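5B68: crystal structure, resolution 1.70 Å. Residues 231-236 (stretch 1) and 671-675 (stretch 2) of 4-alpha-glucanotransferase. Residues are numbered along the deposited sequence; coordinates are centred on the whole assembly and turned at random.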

# COMPACT_ATOMS: atom_id res chain seq x y z
N GLU A 231 -15.49 6.92 0.58
CA GLU A 231 -15.19 5.55 0.14
C GLU A 231 -15.02 4.63 1.34
O GLU A 231 -14.22 4.92 2.23
CB GLU A 231 -13.87 5.58 -0.68
CG GLU A 231 -13.33 4.29 -1.22
CD GLU A 231 -14.35 3.49 -2.01
OE1 GLU A 231 -14.94 4.08 -2.96
OE2 GLU A 231 -14.59 2.31 -1.67
N ASP A 232 -15.79 3.55 1.37
CA ASP A 232 -15.59 2.49 2.41
C ASP A 232 -14.25 1.74 2.27
O ASP A 232 -13.60 1.41 3.28
CB ASP A 232 -16.70 1.43 2.29
CG ASP A 232 -18.09 1.93 2.74
OD1 ASP A 232 -18.23 2.77 3.60
OD2 ASP A 232 -19.08 1.36 2.24
N SER A 233 -13.86 1.40 1.04
CA SER A 233 -12.59 0.67 0.83
C SER A 233 -11.33 1.43 1.21
O SER A 233 -11.00 2.46 0.63
CB SER A 233 -12.44 0.20 -0.59
OG SER A 233 -11.30 -0.61 -0.73
N PRO A 234 -10.54 0.86 2.11
CA PRO A 234 -9.25 1.49 2.33
C PRO A 234 -8.32 1.42 1.11
O PRO A 234 -7.28 2.08 1.12
CB PRO A 234 -8.66 0.68 3.46
CG PRO A 234 -9.77 -0.03 4.10
CD PRO A 234 -10.77 -0.28 3.03
N TYR A 235 -8.69 0.63 0.09
CA TYR A 235 -7.83 0.36 -1.02
C TYR A 235 -8.21 1.24 -2.22
O TYR A 235 -7.61 1.12 -3.28
CB TYR A 235 -7.81 -1.16 -1.37
CG TYR A 235 -7.09 -2.01 -0.31
CD1 TYR A 235 -5.71 -2.15 -0.32
CD2 TYR A 235 -7.82 -2.65 0.75
CE1 TYR A 235 -5.03 -2.87 0.68
CE2 TYR A 235 -7.17 -3.36 1.74
CZ TYR A 235 -5.79 -3.49 1.70
OH TYR A 235 -5.14 -4.24 2.66
N LEU A 236 -9.12 2.18 -2.07
CA LEU A 236 -9.31 3.19 -3.14
C LEU A 236 -9.36 4.58 -2.54
O LEU A 236 -10.38 5.25 -2.59
CB LEU A 236 -10.53 2.87 -3.99
CG LEU A 236 -10.51 3.51 -5.40
CD1 LEU A 236 -9.34 3.01 -6.24
CD2 LEU A 236 -11.80 3.15 -6.10
N PRO A 671 -21.66 -5.87 2.51
CA PRO A 671 -21.12 -4.63 3.06
C PRO A 671 -19.61 -4.69 3.31
O PRO A 671 -19.16 -4.60 4.43
CB PRO A 671 -21.87 -4.46 4.38
CG PRO A 671 -22.75 -5.64 4.52
CD PRO A 671 -22.34 -6.66 3.53
N ASN A 672 -18.83 -4.78 2.24
CA ASN A 672 -17.40 -4.90 2.35
C ASN A 672 -16.89 -3.70 3.12
O ASN A 672 -17.38 -2.60 2.97
CB ASN A 672 -16.74 -4.92 0.97
CG ASN A 672 -17.17 -6.10 0.14
OD1 ASN A 672 -17.08 -7.23 0.57
ND2 ASN A 672 -17.62 -5.83 -1.07
N TRP A 673 -15.95 -3.97 4.02
CA TRP A 673 -15.24 -2.95 4.76
C TRP A 673 -16.09 -2.29 5.83
O TRP A 673 -15.71 -1.28 6.37
CB TRP A 673 -14.66 -1.91 3.82
CG TRP A 673 -14.00 -2.49 2.64
CD1 TRP A 673 -14.41 -2.40 1.36
CD2 TRP A 673 -12.80 -3.26 2.62
NE1 TRP A 673 -13.55 -3.05 0.54
CE2 TRP A 673 -12.55 -3.60 1.29
CE3 TRP A 673 -11.91 -3.70 3.60
CZ2 TRP A 673 -11.47 -4.35 0.91
CZ3 TRP A 673 -10.84 -4.45 3.21
CH2 TRP A 673 -10.62 -4.77 1.88
N CYS A 674 -17.25 -2.86 6.11
CA CYS A 674 -18.18 -2.33 7.09
C CYS A 674 -18.59 -3.27 8.23
O CYS A 674 -19.54 -3.01 8.92
CB CYS A 674 -19.45 -1.86 6.38
SG CYS A 674 -19.13 -0.59 5.14
N ILE A 675 -17.87 -4.37 8.40
CA ILE A 675 -18.27 -5.42 9.32
C ILE A 675 -17.58 -5.25 10.67
O ILE A 675 -16.40 -5.51 10.77
CB ILE A 675 -17.90 -6.81 8.75
CG1 ILE A 675 -18.48 -7.01 7.34
CG2 ILE A 675 -18.31 -7.93 9.68
CD1 ILE A 675 -19.98 -6.94 7.24
O HOH W 1 -18.98 -1.44 1.17

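Two turns, more than four hundred residues apart in sequence, meet around one indole. Trp673 lies in a type II beta turn closed by Cys674 N to Pro671 O (3.1 Å). Its positive phi of 73° is typical of the third position of such a turn, and its CA-to-CB bond points toward the other stretch. With chi1 at -45° (m) and chi2 at 112°, the ring lies alongside Ser233, Pro234 and Tyr235, and the tryptophan gives up 100 Å² of the 265 Å² buried in all.

No direct hydrogen bond joins the stretches; packing on the indole does much of the work. Ser233 CA sits 3.8 Å from the centroid of the five-membered ring of Trp673, and Pro234 CD 3.9 Å from that of the six-membered ring, both over the same face. These are CH-pi contacts, and proline suits the place because its CD, bonded to the ring nitrogen, carries slightly polarised hydrogens in a rigid frame. Tyr235, chi1 -70° (m), extends the apolar surface, its CD2 3.7 Å from Trp673 CH2; the two ring planes meet obliquely at 47°.

Serine suits its place because its hydroxyl can act within its own turn, while its CA lies over the indole; Ser233 OG is also 3.6 Å from Trp673 NE1. In the t rotamer, Ser233 OG accepts a hydrogen bond from Tyr235 N (3.0 Å), supporting the type I turn that Leu236 N closes onto Ser233 O (3.3 Å). Glu231, chi1 t and chi2 p, curls back so that its OE2 accepts from Ser233 N (3.0 Å).

Asp232 supplies the polar link. Its m rotamer places OD2 3.5 Å from Cys674 SG and within reach of a water, which donates to Asp232 OD2 (3.0 Å) and to Asn672 O (2.7 Å). A carboxylate suits this place because it can accept from the water while its OD1 is hydrogen-bonded elsewhere in the structure.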